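PDB 3OVG: phospho-furanose lactonase from Mycoplasma synoviae, which hydrolyses the 1,4-lactones D-xylono-1,4-lactone 5-phosphate and L-arabino-1,4-lactone 5-phosphate to open-chain phosphosugar acids, using two zinc ions per subunit. Local coordinates for residues D27-N32 with K53-F58; I59-S64 with G294-F299; P242-Y247 with I278-N283. All coordinates share one frame; numbering follows the deposited sequence.

Contact 1. Residues D27-N32 with K53-F58; sequences DHFIKN and KEFKEF. With ZN (zinc ion), chain G.
Phe-29 and Phe-55 meet with nearly parallel rings that hardly overlap: the planes lie 17° apart, yet the centroids are 5.5 Å from each other. The touch is made at one corner, Phe-29 CE2 standing 3.7 Å from Phe-55 CD2, with Phe-29 CZ beside the same atom. With CG roughly anti to the backbone N (chi1 -153°), Phe-55 brings its CB and the CD2 edge of its ring to Phe-29. On the other side of the Phe-29 rim, CE1 meets Glu-54 CB at 4.1 Å, edge-on to the ring. Only the aliphatic root of Glu-54 takes part; the chain bends at chi2 and its carboxylate goes to Asn-283 and the backbone N of Leu-295. Ile-66 of strand 63-68 and Ile-84 of helix 78-88 also touch Phe-29.

Next to Phe-29 in sequence, His-28 binds a zinc ion through NE2 at 2.3 Å, a site shared with His-26 and Asp-274, while Asp-70 accepts from its ND1. Lys-31 NZ donates to a zinc-bound water at 2.7 Å, and its CE lies over one face of the imidazole. The chemistry thus divides by residue: His-28 binds the metal and Lys-31, also salt-bridged to Glu-36, reaches it through water, whereas Phe-29 meets the helix by apolar contact.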
# COMPACT_ATOMS: atom_id res chain seq x y z
N ASP A 27 30.82 1.33 5.34
CA ASP A 27 30.08 2.54 5.63
C ASP A 27 29.75 3.30 4.36
O ASP A 27 30.03 2.82 3.25
CB ASP A 27 30.86 3.40 6.62
CG ASP A 27 29.97 3.97 7.70
OD1 ASP A 27 28.85 4.41 7.35
OD2 ASP A 27 30.35 3.95 8.89
N HIS A 28 29.18 4.50 4.51
CA HIS A 28 28.66 5.20 3.36
C HIS A 28 28.75 6.67 3.60
O HIS A 28 28.78 7.09 4.73
CB HIS A 28 27.19 4.83 3.10
CG HIS A 28 26.98 3.38 2.89
ND1 HIS A 28 27.13 2.79 1.66
CD2 HIS A 28 26.71 2.38 3.76
CE1 HIS A 28 26.94 1.49 1.77
NE2 HIS A 28 26.70 1.22 3.04
N PHE A 29 28.75 7.44 2.52
CA PHE A 29 28.57 8.88 2.64
C PHE A 29 27.61 9.37 1.57
O PHE A 29 26.62 10.03 1.87
CB PHE A 29 29.91 9.60 2.53
CG PHE A 29 30.76 9.47 3.76
CD1 PHE A 29 30.34 10.01 4.97
CD2 PHE A 29 31.98 8.83 3.71
CE1 PHE A 29 31.14 9.89 6.14
CE2 PHE A 29 32.78 8.71 4.86
CZ PHE A 29 32.36 9.26 6.07
N ILE A 30 27.94 9.04 0.32
CA ILE A 30 27.10 9.38 -0.81
C ILE A 30 26.39 8.14 -1.36
O ILE A 30 27.03 7.14 -1.68
CB ILE A 30 27.96 10.00 -1.93
CG1 ILE A 30 28.76 11.20 -1.38
CG2 ILE A 30 27.06 10.39 -3.14
CD1 ILE A 30 27.90 12.40 -0.99
N LYS A 31 25.07 8.23 -1.44
CA LYS A 31 24.25 7.25 -2.14
C LYS A 31 23.45 8.05 -3.14
O LYS A 31 22.51 8.80 -2.79
CB LYS A 31 23.33 6.50 -1.17
CG LYS A 31 24.05 5.44 -0.30
CD LYS A 31 23.04 4.68 0.62
CE LYS A 31 23.72 3.48 1.32
NZ LYS A 31 22.70 2.55 1.97
N ASN A 32 23.82 7.91 -4.39
CA ASN A 32 23.27 8.74 -5.44
C ASN A 32 22.23 7.96 -6.25
O ASN A 32 22.57 7.31 -7.23
CB ASN A 32 24.45 9.23 -6.30
CG ASN A 32 24.03 10.15 -7.40
OD1 ASN A 32 24.61 10.15 -8.49
ND2 ASN A 32 23.02 10.96 -7.13
N LYS A 53 32.23 16.73 7.24
CA LYS A 53 32.19 17.02 8.68
C LYS A 53 32.06 15.73 9.48
O LYS A 53 32.65 15.60 10.53
CB LYS A 53 31.01 17.95 9.03
CG LYS A 53 31.05 19.33 8.35
CD LYS A 53 29.68 20.03 8.52
CE LYS A 53 29.74 21.45 7.93
NZ LYS A 53 28.40 22.12 7.86
N GLU A 54 31.28 14.77 8.99
CA GLU A 54 31.19 13.49 9.71
C GLU A 54 32.55 12.79 9.74
O GLU A 54 33.02 12.32 10.78
CB GLU A 54 30.09 12.57 9.12
CG GLU A 54 29.61 11.42 10.02
CD GLU A 54 28.76 11.89 11.24
OE1 GLU A 54 28.49 13.11 11.40
OE2 GLU A 54 28.38 11.02 12.04
N PHE A 55 33.21 12.74 8.57
CA PHE A 55 34.51 12.09 8.46
C PHE A 55 35.51 12.71 9.46
O PHE A 55 36.27 11.98 10.12
CB PHE A 55 35.03 12.22 7.03
CG PHE A 55 35.99 11.11 6.61
CD1 PHE A 55 36.93 10.60 7.51
CD2 PHE A 55 35.92 10.57 5.34
CE1 PHE A 55 37.81 9.58 7.14
CE2 PHE A 55 36.80 9.54 4.94
CZ PHE A 55 37.75 9.04 5.86
N LYS A 56 35.52 14.05 9.55
CA LYS A 56 36.36 14.79 10.51
C LYS A 56 36.07 14.41 11.97
O LYS A 56 36.99 14.33 12.79
CB LYS A 56 36.22 16.31 10.30
CG LYS A 56 36.88 16.81 8.99
CD LYS A 56 36.62 18.31 8.71
CE LYS A 56 37.49 18.85 7.55
NZ LYS A 56 37.05 20.20 7.01
N GLU A 57 34.81 14.18 12.31
CA GLU A 57 34.56 13.68 13.67
C GLU A 57 35.18 12.30 13.91
O GLU A 57 35.74 12.00 14.98
CB GLU A 57 33.06 13.67 13.96
CG GLU A 57 32.52 15.06 14.15
CD GLU A 57 31.03 15.11 14.36
OE1 GLU A 57 30.43 14.12 14.83
OE2 GLU A 57 30.44 16.18 14.02
N PHE A 58 35.06 11.44 12.91
CA PHE A 58 35.66 10.11 12.97
C PHE A 58 37.17 10.20 13.15
O PHE A 58 37.75 9.45 13.91
CB PHE A 58 35.28 9.36 11.69
CG PHE A 58 35.94 8.01 11.51
CD1 PHE A 58 35.51 6.91 12.22
CD2 PHE A 58 36.94 7.84 10.56
CE1 PHE A 58 36.05 5.67 12.03
CE2 PHE A 58 37.52 6.59 10.36
CZ PHE A 58 37.08 5.49 11.10
ZN ZN G . 25.84 -0.81 3.66
O HOH W 1 23.66 0.29 3.07
O HOH W 2 24.14 -2.18 4.56

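Contact 2. Residues I59-S64 with G294-F299; sequences IDRGGS and GLAYLF
Arg-61 meets Phe-299 and Ala-296 in the turn between helix 48-60 and strand 63-68. Before it, Asp-60 OD1 forms a salt bridge with Arg-61 NH1 at 2.9 Å, weak as a hydrogen bond because the N-H points well off line (117°). The arginine then touches helix 296-309 at two levels. Its CB makes a CH-pi contact 3.7 Å from the centroid of the Phe-299 ring; Arg-61 CB and Leu-298 CD2 lie over opposite faces of that ring, both toward the rim. Further out, a bend at chi2 (-64°) brings the guanidinium over Ala-296, whose CB is 3.5 Å from Arg-61 NH2. The methyl lies against a face of the guanidinium, and NE at its edge makes a salt bridge with Asp-300, one residue beyond Phe-299.

Gly-62 follows with a positive phi of 116°, and its N bonds to Ile-59 O at 2.6 Å. Gly-63 N probably bonds Phe-58 O, and it also lies 4.1 Å from Phe-299 CZ, so the ring packs directly against the main chain there. The turn is a Schellman motif, here closing a helix in the helix-to-strand connection of a TIM barrel, with a late helix of the same barrel packed against it.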
# COMPACT_ATOMS: atom_id res chain seq x y z
N ILE A 59 37.81 11.10 12.41
CA ILE A 59 39.25 11.31 12.52
C ILE A 59 39.57 11.93 13.90
O ILE A 59 40.46 11.45 14.62
CB ILE A 59 39.79 12.13 11.31
CG1 ILE A 59 39.75 11.27 10.03
CG2 ILE A 59 41.20 12.66 11.55
CD1 ILE A 59 39.84 12.06 8.72
N ASP A 60 38.79 12.94 14.29
CA ASP A 60 38.92 13.52 15.62
C ASP A 60 39.02 12.43 16.70
O ASP A 60 39.80 12.55 17.65
CB ASP A 60 37.74 14.45 15.91
CG ASP A 60 37.73 14.95 17.36
OD1 ASP A 60 37.12 14.28 18.21
OD2 ASP A 60 38.34 16.01 17.66
N ARG A 61 38.23 11.37 16.56
CA ARG A 61 38.22 10.33 17.61
C ARG A 61 39.34 9.33 17.41
O ARG A 61 39.51 8.43 18.22
CB ARG A 61 36.88 9.57 17.64
CG ARG A 61 35.64 10.42 17.93
CD ARG A 61 35.67 11.05 19.32
NE ARG A 61 34.37 11.59 19.68
CZ ARG A 61 33.81 12.65 19.09
NH1 ARG A 61 34.45 13.27 18.10
NH2 ARG A 61 32.62 13.08 19.47
N GLY A 62 40.09 9.47 16.31
CA GLY A 62 41.22 8.57 16.06
C GLY A 62 41.09 7.68 14.82
O GLY A 62 41.97 6.92 14.52
N GLY A 63 40.01 7.80 14.08
CA GLY A 63 39.86 6.95 12.92
C GLY A 63 40.74 7.48 11.80
O GLY A 63 41.10 8.66 11.82
N SER A 64 41.07 6.62 10.84
CA SER A 64 41.76 7.04 9.61
C SER A 64 41.03 6.59 8.35
O SER A 64 40.85 7.37 7.41
CB SER A 64 43.18 6.43 9.55
OG SER A 64 44.07 7.03 10.48
N GLY A 294 26.10 9.21 14.89
CA GLY A 294 26.78 8.76 13.68
C GLY A 294 28.09 8.05 13.97
O GLY A 294 28.19 7.23 14.91
N LEU A 295 29.12 8.38 13.20
CA LEU A 295 30.42 7.70 13.30
C LEU A 295 31.06 7.89 14.69
O LEU A 295 31.66 6.96 15.21
CB LEU A 295 31.35 8.14 12.16
CG LEU A 295 31.20 7.54 10.74
CD1 LEU A 295 29.77 7.30 10.34
CD2 LEU A 295 31.94 8.34 9.63
N ALA A 296 30.90 9.05 15.33
CA ALA A 296 31.56 9.27 16.62
C ALA A 296 31.03 8.32 17.70
O ALA A 296 31.74 8.00 18.66
CB ALA A 296 31.43 10.75 17.08
N TYR A 297 29.78 7.90 17.54
CA TYR A 297 29.14 6.94 18.45
C TYR A 297 29.99 5.68 18.66
O TYR A 297 29.98 5.09 19.77
CB TYR A 297 27.78 6.52 17.90
CG TYR A 297 26.91 5.66 18.84
CD1 TYR A 297 26.87 4.29 18.69
CD2 TYR A 297 26.08 6.24 19.82
CE1 TYR A 297 26.07 3.49 19.50
CE2 TYR A 297 25.27 5.45 20.64
CZ TYR A 297 25.28 4.07 20.48
OH TYR A 297 24.51 3.23 21.24
N LEU A 298 30.70 5.25 17.61
CA LEU A 298 31.56 4.08 17.71
C LEU A 298 32.50 4.22 18.91
O LEU A 298 32.59 3.33 19.75
CB LEU A 298 32.36 3.85 16.42
CG LEU A 298 33.37 2.70 16.53
CD1 LEU A 298 32.63 1.40 16.77
CD2 LEU A 298 34.28 2.58 15.32
N PHE A 299 33.14 5.39 19.00
CA PHE A 299 34.17 5.67 19.99
C PHE A 299 33.57 6.14 21.31
O PHE A 299 34.02 5.73 22.37
CB PHE A 299 35.10 6.75 19.43
CG PHE A 299 35.79 6.35 18.16
CD1 PHE A 299 36.96 5.61 18.19
CD2 PHE A 299 35.25 6.67 16.93
CE1 PHE A 299 37.59 5.26 17.04
CE2 PHE A 299 35.89 6.30 15.76
CZ PHE A 299 37.05 5.59 15.82

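Contact 3. Residues P242-Y247 with I278-N283; sequences PDRVKY and ILYQRN. With PO4 (phosphate ion), chain I.
The substrate site of this lactonase, occupied by a phosphate ion probably from the crystallisation liquor, lies between the loop holding Arg-244, Lys-246 and Tyr-247 and the stretch holding Tyr-280. Arg-244 lies flat on the Tyr-280 ring in a cation-pi stack, CZ 3.8 Å from the centroid and the planes 23° apart. The overlap is displaced toward the CD2 side of the ring, and Arg-244 CD adds a CH-pi contact over the same ring. Two bonds help fix the guanidinium's rotation: NH1 reaches Asp-243 O at 2.7 Å, nearly straight but from above the carbonyl plane, and NH2 donates to a water that in turn donates to Tyr-280 O.

Beyond the stack, Tyr-280 OH donates to phosphate O4 at 2.7 Å, with that oxygen in the ring plane. Tyr-247 OH grips O3 at 2.7 Å, and Lys-246 NZ binds O2 at 2.9 Å. A second water accepts from Lys-246 NZ and donates to Tyr-280 OH, joining the two. Arg-277 also belongs to this site, and Lys-246 N bonds Tyr-160 OH of a neighbouring subunit. Three donors on three oxygens hold the phosphate, consistent with recognition of the substrate's 5-phosphate by loops at the mouth of a phosphotriesterase-family TIM barrel.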
# COMPACT_ATOMS: atom_id res chain seq x y z
N PRO A 242 25.89 -1.17 16.02
CA PRO A 242 25.75 -0.09 17.01
C PRO A 242 24.64 0.91 16.62
O PRO A 242 24.58 1.32 15.45
CB PRO A 242 27.12 0.58 16.97
CG PRO A 242 28.06 -0.51 16.60
CD PRO A 242 27.29 -1.36 15.60
N ASP A 243 23.81 1.31 17.60
CA ASP A 243 22.66 2.22 17.37
C ASP A 243 21.74 1.78 16.25
O ASP A 243 21.38 2.56 15.37
CB ASP A 243 23.10 3.67 17.15
CG ASP A 243 21.93 4.66 17.24
OD1 ASP A 243 21.03 4.48 18.09
OD2 ASP A 243 21.91 5.65 16.47
N ARG A 244 21.35 0.51 16.29
CA ARG A 244 20.35 -0.01 15.38
C ARG A 244 19.31 -0.77 16.23
O ARG A 244 19.14 -1.98 16.08
CB ARG A 244 20.98 -0.94 14.35
CG ARG A 244 22.13 -0.30 13.52
CD ARG A 244 21.60 0.86 12.67
NE ARG A 244 22.65 1.47 11.86
CZ ARG A 244 23.28 2.60 12.16
NH1 ARG A 244 22.99 3.26 13.28
NH2 ARG A 244 24.22 3.06 11.35
N VAL A 245 18.60 -0.05 17.10
CA VAL A 245 17.76 -0.67 18.13
C VAL A 245 16.55 -1.41 17.55
O VAL A 245 16.10 -2.43 18.10
CB VAL A 245 17.34 0.39 19.22
CG1 VAL A 245 16.30 -0.22 20.18
CG2 VAL A 245 18.56 0.84 20.01
N LYS A 246 16.04 -0.96 16.41
CA LYS A 246 14.93 -1.67 15.80
C LYS A 246 15.34 -3.09 15.40
O LYS A 246 14.47 -3.92 15.04
CB LYS A 246 14.35 -0.92 14.58
CG LYS A 246 15.27 -1.00 13.33
CD LYS A 246 14.85 0.03 12.26
CE LYS A 246 15.51 -0.26 10.90
NZ LYS A 246 15.12 0.72 9.80
N TYR A 247 16.64 -3.39 15.42
CA TYR A 247 17.06 -4.76 15.16
C TYR A 247 17.44 -5.46 16.46
O TYR A 247 16.80 -6.43 16.84
CB TYR A 247 18.24 -4.82 14.16
CG TYR A 247 17.85 -4.50 12.74
CD1 TYR A 247 17.21 -5.44 11.95
CD2 TYR A 247 18.15 -3.25 12.18
CE1 TYR A 247 16.87 -5.14 10.64
CE2 TYR A 247 17.81 -2.95 10.89
CZ TYR A 247 17.16 -3.89 10.12
OH TYR A 247 16.82 -3.57 8.83
N ILE A 278 20.09 8.34 5.86
CA ILE A 278 20.41 9.72 6.19
C ILE A 278 20.42 10.04 7.70
O ILE A 278 21.18 10.91 8.15
CB ILE A 278 19.48 10.66 5.42
CG1 ILE A 278 20.11 12.06 5.20
CG2 ILE A 278 18.11 10.68 6.04
CD1 ILE A 278 19.45 12.81 3.99
N LEU A 279 19.60 9.34 8.49
CA LEU A 279 19.56 9.58 9.97
C LEU A 279 20.58 8.76 10.78
O LEU A 279 20.55 8.74 12.01
CB LEU A 279 18.16 9.36 10.54
CG LEU A 279 17.08 10.29 9.96
CD1 LEU A 279 15.73 10.06 10.64
CD2 LEU A 279 17.50 11.75 10.11
N TYR A 280 21.49 8.09 10.09
CA TYR A 280 22.51 7.29 10.75
C TYR A 280 23.84 8.04 10.84
O TYR A 280 24.84 7.47 11.26
CB TYR A 280 22.70 5.94 10.02
CG TYR A 280 21.50 4.99 10.11
CD1 TYR A 280 20.40 5.30 10.92
CD2 TYR A 280 21.52 3.76 9.45
CE1 TYR A 280 19.31 4.41 11.02
CE2 TYR A 280 20.47 2.88 9.56
CZ TYR A 280 19.37 3.21 10.34
OH TYR A 280 18.32 2.32 10.42
N GLN A 281 23.85 9.32 10.46
CA GLN A 281 25.03 10.16 10.69
C GLN A 281 24.59 11.44 11.38
O GLN A 281 23.48 11.90 11.15
CB GLN A 281 25.76 10.46 9.38
CG GLN A 281 26.37 9.21 8.79
CD GLN A 281 27.21 9.50 7.57
OE1 GLN A 281 27.73 10.61 7.41
NE2 GLN A 281 27.36 8.49 6.71
N ARG A 282 25.45 11.96 12.26
CA ARG A 282 25.14 13.14 13.06
C ARG A 282 24.93 14.36 12.17
O ARG A 282 23.91 15.03 12.26
CB ARG A 282 26.26 13.43 14.04
CG ARG A 282 25.84 14.43 15.12
CD ARG A 282 26.97 14.69 16.13
NE ARG A 282 27.91 15.72 15.65
CZ ARG A 282 27.68 17.03 15.72
NH1 ARG A 282 28.56 17.90 15.27
NH2 ARG A 282 26.55 17.46 16.26
N ASN A 283 25.89 14.64 11.30
CA ASN A 283 25.84 15.84 10.47
C ASN A 283 24.73 15.78 9.42
O ASN A 283 24.00 16.73 9.25
CB ASN A 283 27.23 16.17 9.91
CG ASN A 283 28.13 16.80 10.96
OD1 ASN A 283 27.99 17.99 11.29
ND2 ASN A 283 29.04 16.00 11.53
P PO4 I . 18.32 -0.33 7.82
O1 PO4 I . 19.28 0.36 6.84
O2 PO4 I . 16.85 0.11 7.59
O3 PO4 I . 18.45 -1.85 7.62
O4 PO4 I . 18.78 -0.02 9.24
O HOH W 3 25.95 5.15 12.30
O HOH W 4 15.73 3.33 10.40

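How the contacts relate
The three contacts illustrate how the chemistry of a contact follows its place in a TIM barrel. Contact 1 is wholly buried and apolar where its segments meet, whereas contacts 2 and 3 are partly buried and place arginines on aromatic rings, by an aliphatic CB in contact 2 and by the guanidinium in contact 3. Contacts 1 and 2 share helix 48-60. Contact 2 lies away from the zinc and substrate sites; contact 1 includes a zinc ligand, and contact 3 lines the substrate site. Glu-57 of contact 1 bridges to Arg-282 of contact 3, so helix 48-60 is tied to 278-283, while Tyr-297 of contact 2 packs on Pro-242 of contact 3.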